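Local atomic coordinates of glucanase (Clostridium thermocellum, PDB entry 5GXX), a protein that probably cleaves internal beta-1,4-glucosidic bonds of cellulose, as an endoglucanase with a glycosyl hydrolase family 9 catalytic domain, as part of the cellulosome. Residues G47-A51 against G52-K56; L165-A168 against K169-F172; S193-G196 against F197-L201; H266-A269 against Q270-D274. The protein carries 1 engineered substitution. All blocks are in the same frame, centred on the assembly; numbering follows the deposited sequence.

Contact 1: G47-A51 against G52-K56; sequences GWYDA and GDHVK
Tyr49 and His54 meet as a T-shaped (edge-to-face) pair. Their ring planes stand at 87°, with centroids 5.2 Å apart. His54 CD2 lies over one face of Tyr49, toward the rim, 4.0 Å from Tyr49 CD2. Tyr49 OH is bonded to Thr39 and His54 NE2 to Thr365, so each ring is also tied at its polar end. The chain then turns back on itself. Asp50 N donates to Val55 O at 2.9 Å and closes the loop. Within it, Asp53 places CG between its own N and carbonyl carbon (chi1 62°), which swings the carboxylate back to the preceding residues. Asp53 OD1 accepts from Ala51 N at 2.9 Å, met nearly head-on. With CG opposite its backbone N (chi1 180°), Asp50 reaches a water that donates to both Asp50 OD2 and Asp53 OD2, 2.7 Å from each. Tyr191 OH also binds Asp50 OD2, and His119 NE2 binds Asp53 OD2. A second water links Ala51 O with Asp53 O. A bound Tris molecule lies about 4 Å from the Asp50 side chain. This Asp-Ala-Gly-Asp turn, with two carboxylates sharing a water, is consistent with the active site of glycosyl hydrolase family 9.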
loop_
_atom_site.group_PDB
_atom_site.type_symbol
_atom_site.label_atom_id
_atom_site.label_comp_id
_atom_site.label_asym_id
_atom_site.label_seq_id
_atom_site.Cartn_x
_atom_site.Cartn_y
_atom_site.Cartn_z
ATOM N N GLY A 47 19.280 5.795 -35.378
ATOM C CA GLY A 47 18.056 5.361 -36.046
ATOM C C GLY A 47 16.842 6.064 -35.459
ATOM O O GLY A 47 16.976 6.994 -34.656
ATOM N N TRP A 48 15.654 5.627 -35.869
ATOM C CA TRP A 48 14.421 6.294 -35.455
ATOM C C TRP A 48 13.572 5.428 -34.545
ATOM O O TRP A 48 13.421 4.237 -34.832
ATOM C CB TRP A 48 13.522 6.631 -36.644
ATOM C CG TRP A 48 14.090 7.618 -37.630
ATOM C CD1 TRP A 48 14.766 8.790 -37.351
ATOM C CD2 TRP A 48 14.029 7.519 -39.056
ATOM N NE1 TRP A 48 15.110 9.429 -38.529
ATOM C CE2 TRP A 48 14.687 8.657 -39.585
ATOM C CE3 TRP A 48 13.482 6.580 -39.948
ATOM C CZ2 TRP A 48 14.794 8.885 -40.955
ATOM C CZ3 TRP A 48 13.604 6.803 -41.309
ATOM C CH2 TRP A 48 14.257 7.949 -41.801
ATOM N N TYR A 49 12.962 6.048 -33.530
ATOM C CA TYR A 49 11.822 5.415 -32.858
ATOM C C TYR A 49 10.698 5.315 -33.876
ATOM O O TYR A 49 10.528 6.199 -34.736
ATOM C CB TYR A 49 11.372 6.207 -31.629
ATOM C CG TYR A 49 12.510 6.413 -30.671
ATOM C CD1 TYR A 49 13.225 5.319 -30.192
ATOM C CD2 TYR A 49 12.883 7.690 -30.256
ATOM C CE1 TYR A 49 14.284 5.482 -29.324
ATOM C CE2 TYR A 49 13.932 7.871 -29.369
ATOM C CZ TYR A 49 14.624 6.761 -28.907
ATOM O OH TYR A 49 15.703 6.963 -28.078
ATOM N N ASP A 50 9.914 4.247 -33.805
ATOM C CA ASP A 50 8.979 3.997 -34.897
ATOM C C ASP A 50 7.822 4.994 -34.991
ATOM O O ASP A 50 7.537 5.546 -36.068
ATOM C CB ASP A 50 8.411 2.580 -34.784
ATOM C CG ASP A 50 7.433 2.281 -35.895
ATOM O OD1 ASP A 50 7.859 2.238 -37.074
ATOM O OD2 ASP A 50 6.231 2.111 -35.574
ATOM N N ALA A 51 7.183 5.239 -33.858
ATOM C CA ALA A 51 5.907 5.933 -33.872
ATOM C C ALA A 51 5.895 6.843 -32.647
ATOM O O ALA A 51 6.859 7.589 -32.460
ATOM C CB ALA A 51 4.724 4.962 -33.912
ATOM N N GLY A 52 4.842 6.821 -31.838
ATOM C CA GLY A 52 4.847 7.583 -30.586
ATOM C C GLY A 52 5.385 6.772 -29.424
ATOM O O GLY A 52 5.206 7.141 -28.264
ATOM N N ASP A 53 6.096 5.708 -29.800
ATOM C CA ASP A 53 6.728 4.758 -28.898
ATOM C C ASP A 53 8.241 4.860 -28.992
ATOM O O ASP A 53 8.790 5.792 -29.573
ATOM C CB ASP A 53 6.265 3.332 -29.237
ATOM C CG ASP A 53 6.658 2.891 -30.635
ATOM O OD1 ASP A 53 7.105 3.765 -31.413
ATOM O OD2 ASP A 53 6.546 1.671 -30.942
ATOM N N HIS A 54 8.938 3.883 -28.424
ATOM C CA HIS A 54 10.391 3.942 -28.431
ATOM C C HIS A 54 11.062 2.670 -28.960
ATOM O O HIS A 54 12.247 2.424 -28.734
ATOM C CB HIS A 54 10.925 4.379 -27.057
ATOM C CG HIS A 54 10.365 5.694 -26.613
ATOM N ND1 HIS A 54 9.408 5.817 -25.630
ATOM C CD2 HIS A 54 10.562 6.943 -27.102
ATOM C CE1 HIS A 54 9.068 7.088 -25.504
ATOM N NE2 HIS A 54 9.750 7.791 -26.389
ATOM N N VAL A 55 10.308 1.869 -29.700
ATOM C CA VAL A 55 10.871 0.691 -30.343
ATOM C C VAL A 55 11.542 1.080 -31.655
ATOM O O VAL A 55 11.042 1.952 -32.367
ATOM C CB VAL A 55 9.782 -0.363 -30.621
ATOM C CG1 VAL A 55 10.404 -1.645 -31.208
ATOM C CG2 VAL A 55 9.032 -0.700 -29.348
ATOM N N LYS A 56 12.665 0.437 -31.968
ATOM C CA LYS A 56 13.267 0.509 -33.293
ATOM C C LYS A 56 12.831 -0.757 -34.040
ATOM O O LYS A 56 13.292 -1.877 -33.776
ATOM C CB LYS A 56 14.793 0.701 -33.206
ATOM C CG LYS A 56 15.245 1.869 -32.338
ATOM C CD LYS A 56 16.768 1.983 -32.350
ATOM C CE LYS A 56 17.246 2.932 -31.290
ATOM N NZ LYS A 56 18.729 2.969 -31.324
HETATM O O HOH W 1 5.060 1.393 -33.204
HETATM O O HOH W 2 8.723 8.373 -30.500
#

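Contact 2: L165-A168 against K169-F172; sequences LRYA and KKYF
Leu165 and Lys169 make one of four successive backbone bonds along one helix. Lys169 N donates to Leu165 O at 3.0 Å. Lys170 N pairs with Arg166 O, Tyr171 N with Tyr167 O, and Phe172 N with Ala168 O. All four carbonyls of 165-168 are thus used by the amides one turn later, the i to i+4 pattern of an alpha-helix. This helix belongs to the catalytic domain, which in family 9 is an (alpha/alpha)6 barrel. Tyr167 O is also covered by an aromatic ring: it sits under one face of Tyr171, 3.3 Å from Tyr171 CG. The hydroxyl of buried Tyr171 is satisfied elsewhere, as it donates to Leu99 O. Tyr171 OH also packs 3.9 Å from Tyr167 CD2.

Lys170 runs alongside Tyr167, pointing the same way. Its CD lies over one face of the ring, 4.0 Å from Tyr167 CD2. The last bend of the chain (chi4 -73°) carries the ammonium toward Arg166. There a water accepts from Lys170 NZ at 3.0 Å. The same water takes only a weak bond from Arg166 NH2, at 3.5 Å. The two cations come close, with Arg166 NH2 3.8 Å from Lys170 NZ. The ammonium is 5.8 Å from the Tyr167 ring centroid, measured from Lys170 NZ, so any cation-pi attraction is weak at most. On another side of the helix, Lys169 crosses Leu165 through its aliphatic part.

These four carbonyls and the Tyr171 hydroxyl all have partners. The water between Lys170 NZ and Arg166 NH2 may ease their like charges, though its bond to the arginine is weak.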
loop_
_atom_site.group_PDB
_atom_site.type_symbol
_atom_site.label_atom_id
_atom_site.label_comp_id
_atom_site.label_asym_id
_atom_site.label_seq_id
_atom_site.Cartn_x
_atom_site.Cartn_y
_atom_site.Cartn_z
ATOM N N LEU A 165 26.127 1.241 -50.617
ATOM C CA LEU A 165 25.981 0.273 -51.699
ATOM C C LEU A 165 26.586 -1.076 -51.312
ATOM O O LEU A 165 26.010 -2.127 -51.594
ATOM C CB LEU A 165 26.609 0.793 -53.002
ATOM C CG LEU A 165 26.541 -0.194 -54.174
ATOM C CD1 LEU A 165 25.113 -0.597 -54.571
ATOM C CD2 LEU A 165 27.304 0.345 -55.373
ATOM N N ARG A 166 27.733 -1.030 -50.638
ATOM C CA ARG A 166 28.380 -2.242 -50.150
ATOM C C ARG A 166 27.443 -3.034 -49.228
ATOM O O ARG A 166 27.285 -4.251 -49.394
ATOM C CB ARG A 166 29.689 -1.887 -49.444
ATOM C CG ARG A 166 30.408 -3.073 -48.806
ATOM C CD ARG A 166 31.711 -2.631 -48.131
ATOM N NE ARG A 166 32.344 -3.702 -47.360
ATOM C CZ ARG A 166 33.141 -4.645 -47.875
ATOM N NH1 ARG A 166 33.391 -4.688 -49.180
ATOM N NH2 ARG A 166 33.665 -5.571 -47.076
ATOM N N TYR A 167 26.819 -2.334 -48.279
ATOM C CA TYR A 167 25.900 -2.962 -47.332
ATOM C C TYR A 167 24.571 -3.339 -47.978
ATOM O O TYR A 167 23.982 -4.354 -47.614
ATOM C CB TYR A 167 25.715 -2.105 -46.078
ATOM C CG TYR A 167 26.906 -2.236 -45.150
ATOM C CD1 TYR A 167 28.092 -1.540 -45.400
ATOM C CD2 TYR A 167 26.859 -3.087 -44.048
ATOM C CE1 TYR A 167 29.202 -1.690 -44.566
ATOM C CE2 TYR A 167 27.961 -3.240 -43.205
ATOM C CZ TYR A 167 29.122 -2.528 -43.463
ATOM O OH TYR A 167 30.216 -2.674 -42.631
ATOM N N ALA A 168 24.102 -2.539 -48.934
ATOM C CA ALA A 168 22.921 -2.934 -49.700
ATOM C C ALA A 168 23.136 -4.293 -50.366
ATOM O O ALA A 168 22.250 -5.151 -50.358
ATOM C CB ALA A 168 22.596 -1.900 -50.743
ATOM N N LYS A 169 24.322 -4.498 -50.941
ATOM C CA LYS A 169 24.637 -5.771 -51.576
ATOM C C LYS A 169 24.801 -6.885 -50.549
ATOM O O LYS A 169 24.373 -8.012 -50.812
ATOM C CB LYS A 169 25.917 -5.646 -52.397
ATOM C CG LYS A 169 25.794 -4.759 -53.617
ATOM C CD LYS A 169 27.134 -4.640 -54.333
ATOM C CE LYS A 169 27.017 -3.799 -55.587
ATOM N NZ LYS A 169 28.243 -3.978 -56.426
ATOM N N LYS A 170 25.407 -6.570 -49.401
ATOM C CA LYS A 170 25.573 -7.554 -48.332
ATOM C C LYS A 170 24.197 -8.068 -47.912
ATOM O O LYS A 170 23.941 -9.274 -47.860
ATOM C CB LYS A 170 26.287 -6.959 -47.110
ATOM C CG LYS A 170 27.806 -6.930 -47.106
ATOM C CD LYS A 170 28.274 -6.442 -45.740
ATOM C CE LYS A 170 29.759 -6.106 -45.709
ATOM N NZ LYS A 170 30.593 -7.335 -45.729
ATOM N N TYR A 171 23.289 -7.128 -47.660
ATOM C CA TYR A 171 21.974 -7.470 -47.147
ATOM C C TYR A 171 21.113 -8.175 -48.192
ATOM O O TYR A 171 20.430 -9.149 -47.875
ATOM C CB TYR A 171 21.277 -6.231 -46.577
ATOM C CG TYR A 171 21.935 -5.648 -45.345
ATOM C CD1 TYR A 171 22.914 -6.347 -44.623
ATOM C CD2 TYR A 171 21.582 -4.385 -44.885
ATOM C CE1 TYR A 171 23.485 -5.797 -43.481
ATOM C CE2 TYR A 171 22.151 -3.840 -43.745
ATOM C CZ TYR A 171 23.109 -4.543 -43.052
ATOM O OH TYR A 171 23.669 -3.972 -41.937
ATOM N N PHE A 172 21.199 -7.741 -49.447
ATOM C CA PHE A 172 20.408 -8.386 -50.478
ATOM C C PHE A 172 20.849 -9.832 -50.666
ATOM O O PHE A 172 20.020 -10.730 -50.774
ATOM C CB PHE A 172 20.433 -7.650 -51.816
ATOM C CG PHE A 172 19.762 -8.435 -52.902
ATOM C CD1 PHE A 172 18.373 -8.466 -53.010
ATOM C CD2 PHE A 172 20.508 -9.208 -53.771
ATOM C CE1 PHE A 172 17.755 -9.230 -53.990
ATOM C CE2 PHE A 172 19.898 -9.977 -54.756
ATOM C CZ PHE A 172 18.517 -10.000 -54.862
HETATM O O HOH W 3 32.717 -6.382 -43.838
#

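Contact 3: S193-G196 against F197-L201; sequences SHSG and FWDEL. With CA (calcium ion), chain C.
The flat carboxylate of Asp199 meets Ser195 OG at a shared calcium ion. Both of its oxygens bind the metal, Asp199 OD1 at 2.6 Å and OD2 at 2.3 Å. The carboxylate of Glu200 does the same, with Glu200 OE1 at 2.6 Å and OE2 at 2.3 Å from the calcium. Beside the site, the Trp198 ring carries Phe197 CE1 over the centre of one face, 3.5 Å above the plane. Asp199 has CG between its backbone N and carbonyl carbon (chi1 52°), and Glu200 bends at its second torsion (chi2 77°). These turns bring two neighbouring acids of one helix to the same ion.

The preceding loop supplies neutral ligands. Ser195 OG binds the calcium at 2.5 Å and Gly196 O at 2.3 Å. A water completes this group, and it also donates to Ser193 OG. Asp246 O is the remaining ligand, from a distant loop. A second water donates to both Ser195 O and Asp199 OD1, a further tie from loop to helix.

The calcium thus pins the loop to the start of helix 198-212. Phe197 and Glu200 touch helix 142-158, and Leu201 packs on helix 162-178. Trp198 and Leu201 both reach Tyr224 of helix 215-224, while Asp246 ties in the loop ahead of helix 249-260.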
loop_
_atom_site.group_PDB
_atom_site.type_symbol
_atom_site.label_atom_id
_atom_site.label_comp_id
_atom_site.label_asym_id
_atom_site.label_seq_id
_atom_site.Cartn_x
_atom_site.Cartn_y
_atom_site.Cartn_z
ATOM N N SER A 193 5.174 -9.882 -41.026
ATOM C CA SER A 193 5.299 -9.997 -42.476
ATOM C C SER A 193 4.019 -10.639 -43.008
ATOM O O SER A 193 3.777 -11.830 -42.818
ATOM C CB SER A 193 6.549 -10.810 -42.868
ATOM O OG SER A 193 6.677 -10.923 -44.277
ATOM N N HIS A 194 3.162 -9.839 -43.632
ATOM C CA HIS A 194 1.866 -10.325 -44.116
ATOM C C HIS A 194 1.945 -10.876 -45.533
ATOM O O HIS A 194 1.388 -11.926 -45.842
ATOM C CB HIS A 194 0.828 -9.197 -44.083
ATOM C CG HIS A 194 0.639 -8.612 -42.720
ATOM N ND1 HIS A 194 0.039 -9.307 -41.691
ATOM C CD2 HIS A 194 1.024 -7.424 -42.198
ATOM C CE1 HIS A 194 0.039 -8.559 -40.602
ATOM N NE2 HIS A 194 0.644 -7.418 -40.878
ATOM N N SER A 195 2.618 -10.135 -46.401
ATOM C CA SER A 195 2.646 -10.442 -47.823
ATOM C C SER A 195 3.727 -11.472 -48.151
ATOM O O SER A 195 3.796 -11.955 -49.269
ATOM C CB SER A 195 2.892 -9.170 -48.641
ATOM O OG SER A 195 4.045 -8.495 -48.167
ATOM N N GLY A 196 4.593 -11.788 -47.193
ATOM C CA GLY A 196 5.766 -12.596 -47.484
ATOM C C GLY A 196 6.941 -11.723 -47.880
ATOM O O GLY A 196 6.914 -10.494 -47.723
ATOM N N PHE A 197 7.967 -12.369 -48.423
ATOM C CA PHE A 197 9.246 -11.707 -48.653
ATOM C C PHE A 197 9.610 -11.525 -50.134
ATOM O O PHE A 197 10.599 -10.860 -50.441
ATOM C CB PHE A 197 10.356 -12.452 -47.893
ATOM C CG PHE A 197 10.590 -13.848 -48.413
ATOM C CD1 PHE A 197 11.173 -14.022 -49.661
ATOM C CD2 PHE A 197 10.157 -14.968 -47.711
ATOM C CE1 PHE A 197 11.378 -15.283 -50.193
ATOM C CE2 PHE A 197 10.341 -16.251 -48.249
ATOM C CZ PHE A 197 10.940 -16.402 -49.495
ATOM N N TRP A 198 8.825 -12.089 -51.051
ATOM C CA TRP A 198 9.133 -11.925 -52.471
ATOM C C TRP A 198 9.077 -10.465 -52.934
ATOM O O TRP A 198 9.884 -10.040 -53.769
ATOM C CB TRP A 198 8.261 -12.826 -53.355
ATOM C CG TRP A 198 8.452 -14.297 -53.092
ATOM C CD1 TRP A 198 7.545 -15.150 -52.532
ATOM C CD2 TRP A 198 9.621 -15.081 -53.367
ATOM N NE1 TRP A 198 8.072 -16.422 -52.449
ATOM C CE2 TRP A 198 9.348 -16.403 -52.949
ATOM C CE3 TRP A 198 10.877 -14.792 -53.921
ATOM C CZ2 TRP A 198 10.281 -17.439 -53.080
ATOM C CZ3 TRP A 198 11.806 -15.832 -54.058
ATOM C CH2 TRP A 198 11.498 -17.131 -53.631
ATOM N N ASP A 199 8.121 -9.696 -52.417
ATOM C CA ASP A 199 8.060 -8.281 -52.769
ATOM C C ASP A 199 9.285 -7.477 -52.315
ATOM O O ASP A 199 9.746 -6.613 -53.056
ATOM C CB ASP A 199 6.775 -7.641 -52.214
ATOM C CG ASP A 199 6.584 -7.908 -50.724
ATOM O OD1 ASP A 199 6.174 -9.034 -50.367
ATOM O OD2 ASP A 199 6.837 -6.994 -49.908
ATOM N N GLU A 200 9.825 -7.755 -51.131
ATOM C CA GLU A 200 11.052 -7.083 -50.701
ATOM C C GLU A 200 12.234 -7.444 -51.602
ATOM O O GLU A 200 13.081 -6.601 -51.901
ATOM C CB GLU A 200 11.425 -7.411 -49.249
ATOM C CG GLU A 200 10.548 -6.790 -48.165
ATOM C CD GLU A 200 9.216 -7.478 -47.996
ATOM O OE1 GLU A 200 9.022 -8.558 -48.606
ATOM O OE2 GLU A 200 8.359 -6.950 -47.245
ATOM N N LEU A 201 12.313 -8.705 -52.014
ATOM C CA LEU A 201 13.411 -9.069 -52.917
ATOM C C LEU A 201 13.293 -8.352 -54.255
ATOM O O LEU A 201 14.302 -7.914 -54.803
ATOM C CB LEU A 201 13.541 -10.586 -53.119
ATOM C CG LEU A 201 13.852 -11.403 -51.868
ATOM C CD1 LEU A 201 13.851 -12.892 -52.278
ATOM C CD2 LEU A 201 15.201 -10.999 -51.270
HETATM CA CA CA C . 6.539 -8.217 -47.946
HETATM O O HOH W 4 6.174 -8.641 -45.750
HETATM O O HOH W 5 5.155 -11.045 -51.837
#

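Contact 4: H266-A269 against Q270-D274; sequences HKFA and QMHLD
Phe268 and His272, one turn apart, hold their rings almost parallel. The planes differ by 5°, but the centroids are 5.9 Å apart and the rings barely overlap. What covers a face of Phe268 is His272 CB, 4.0 Å from Phe268 CE2. Both side chains set out with CG opposite the backbone N (chi1 176° in Phe268, 165° in His272), and with their second torsions also similar the ring planes end nearly parallel. His272 ND1 is bonded to Tyr239 O, and NE2 makes a weak bond to Glu308 OE1.

Lys267 and Met271 lie alongside each other, pointing the same way. The CE methylene of Lys267 touches the CE methyl of Met271, 4.1 Å apart. His266 and Gln270 meet more loosely. Gln270 NE2 comes no closer than 4.2 Å to His266 CB, yet Gln270 NE2 and His266 ND1 both bind Tyr315 OH. That hydroxyl joins two side chains that hardly touch each other.

The backbone holds the spacing. His272 N donates to Phe268 O at 2.9 Å, and Leu273 N to Ala269 O at 2.9 Å. These are i to i+4 contacts of an alpha-helix, here in the (alpha/alpha)6 barrel of family 9.

Helix 263-276 is packed on several sides. Phe268 and Ala269 rest on helix 249-260. Ala269 and Leu273 meet helix 301-318, which also provides Tyr315, and Gln270 and Leu273 touch helix 322-340.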
loop_
_atom_site.group_PDB
_atom_site.type_symbol
_atom_site.label_atom_id
_atom_site.label_comp_id
_atom_site.label_asym_id
_atom_site.label_seq_id
_atom_site.Cartn_x
_atom_site.Cartn_y
_atom_site.Cartn_z
ATOM N N HIS A 266 3.350 -1.788 -67.208
ATOM C CA HIS A 266 2.433 -0.683 -67.461
ATOM C C HIS A 266 0.988 -1.084 -67.213
ATOM O O HIS A 266 0.223 -0.339 -66.583
ATOM C CB HIS A 266 2.623 -0.109 -68.872
ATOM C CG HIS A 266 3.821 0.773 -68.991
ATOM N ND1 HIS A 266 3.869 2.042 -68.455
ATOM C CD2 HIS A 266 5.030 0.562 -69.568
ATOM C CE1 HIS A 266 5.050 2.581 -68.698
ATOM N NE2 HIS A 266 5.775 1.698 -69.365
ATOM N N LYS A 267 0.629 -2.282 -67.662
ATOM C CA LYS A 267 -0.688 -2.838 -67.397
ATOM C C LYS A 267 -0.954 -2.914 -65.899
ATOM O O LYS A 267 -2.047 -2.516 -65.455
ATOM C CB LYS A 267 -0.856 -4.222 -68.029
ATOM C CG LYS A 267 -2.166 -4.919 -67.707
ATOM C CD LYS A 267 -2.318 -6.220 -68.489
ATOM C CE LYS A 267 -3.670 -6.856 -68.201
ATOM N NZ LYS A 267 -3.986 -7.914 -69.199
ATOM N N PHE A 268 0.017 -3.443 -65.155
ATOM C CA PHE A 268 -0.109 -3.513 -63.700
ATOM C C PHE A 268 -0.275 -2.139 -63.057
ATOM O O PHE A 268 -1.198 -1.965 -62.254
ATOM C CB PHE A 268 1.056 -4.253 -63.029
ATOM C CG PHE A 268 0.952 -4.221 -61.527
ATOM C CD1 PHE A 268 0.212 -5.190 -60.873
ATOM C CD2 PHE A 268 1.484 -3.161 -60.802
ATOM C CE1 PHE A 268 0.063 -5.146 -59.487
ATOM C CE2 PHE A 268 1.344 -3.108 -59.421
ATOM C CZ PHE A 268 0.620 -4.098 -58.767
ATOM N N ALA A 269 0.595 -1.185 -63.390
ATOM C CA ALA A 269 0.575 0.146 -62.782
ATOM C C ALA A 269 -0.777 0.801 -63.038
ATOM O O ALA A 269 -1.317 1.427 -62.132
ATOM C CB ALA A 269 1.705 1.017 -63.337
ATOM N N GLN A 270 -1.318 0.669 -64.251
ATOM C CA GLN A 270 -2.587 1.307 -64.597
ATOM C C GLN A 270 -3.777 0.635 -63.905
ATOM O O GLN A 270 -4.707 1.316 -63.465
ATOM C CB GLN A 270 -2.772 1.403 -66.120
ATOM C CG GLN A 270 -1.788 2.362 -66.760
ATOM C CD GLN A 270 -1.708 2.255 -68.267
ATOM O OE1 GLN A 270 -2.660 1.832 -68.933
ATOM N NE2 GLN A 270 -0.565 2.645 -68.821
ATOM N N MET A 271 -3.727 -0.686 -63.761
ATOM C CA MET A 271 -4.775 -1.416 -63.041
ATOM C C MET A 271 -4.793 -1.005 -61.556
ATOM O O MET A 271 -5.845 -0.649 -60.980
ATOM C CB MET A 271 -4.544 -2.928 -63.180
ATOM C CG MET A 271 -5.579 -3.789 -62.468
ATOM S SD MET A 271 -5.249 -5.553 -62.703
ATOM C CE MET A 271 -4.679 -5.607 -64.403
ATOM N N HIS A 272 -3.609 -1.001 -60.953
ATOM C CA HIS A 272 -3.434 -0.640 -59.549
ATOM C C HIS A 272 -3.870 0.807 -59.292
ATOM O O HIS A 272 -4.693 1.090 -58.394
ATOM C CB HIS A 272 -1.962 -0.844 -59.154
ATOM C CG HIS A 272 -1.562 -0.190 -57.864
ATOM N ND1 HIS A 272 -2.005 -0.619 -56.629
ATOM C CD2 HIS A 272 -0.765 0.881 -57.620
ATOM C CE1 HIS A 272 -1.528 0.182 -55.689
ATOM N NE2 HIS A 272 -0.753 1.086 -56.258
ATOM N N LEU A 273 -3.351 1.728 -60.099
ATOM C CA LEU A 273 -3.710 3.130 -59.885
ATOM C C LEU A 273 -5.177 3.402 -60.208
ATOM O O LEU A 273 -5.840 4.164 -59.495
ATOM C CB LEU A 273 -2.779 4.103 -60.616
ATOM C CG LEU A 273 -1.353 4.142 -60.070
ATOM C CD1 LEU A 273 -0.425 4.886 -61.027
ATOM C CD2 LEU A 273 -1.255 4.667 -58.641
ATOM N N ASP A 274 -5.699 2.757 -61.253
ATOM C CA ASP A 274 -7.112 2.955 -61.583
ATOM C C ASP A 274 -7.984 2.547 -60.394
ATOM O O ASP A 274 -8.969 3.207 -60.093
ATOM C CB ASP A 274 -7.507 2.144 -62.820
ATOM C CG ASP A 274 -7.063 2.798 -64.126
ATOM O OD1 ASP A 274 -6.425 3.877 -64.106
ATOM O OD2 ASP A 274 -7.418 2.224 -65.172
#

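How the contacts relate
All four contacts are local and follow in series, so none nests in or crosses another. Contact 1 closes a buried loop between helix 7-20 and strand 56-57, near the centre of the chain. Contact 2 is a turn of helix 162-178, further out. Contact 3 joins the next loop to the start of helix 198-212. Contacts 2 and 3 touch, with Phe172 CE1 3.8 Å from Leu201 O, so these successive helices pack together. Contact 4 lies on helix 263-276, with nearest atoms about 10 Å from contact 3. The calcium ligand Asp246 falls between them in the chain. All four belong to the family 9 domain.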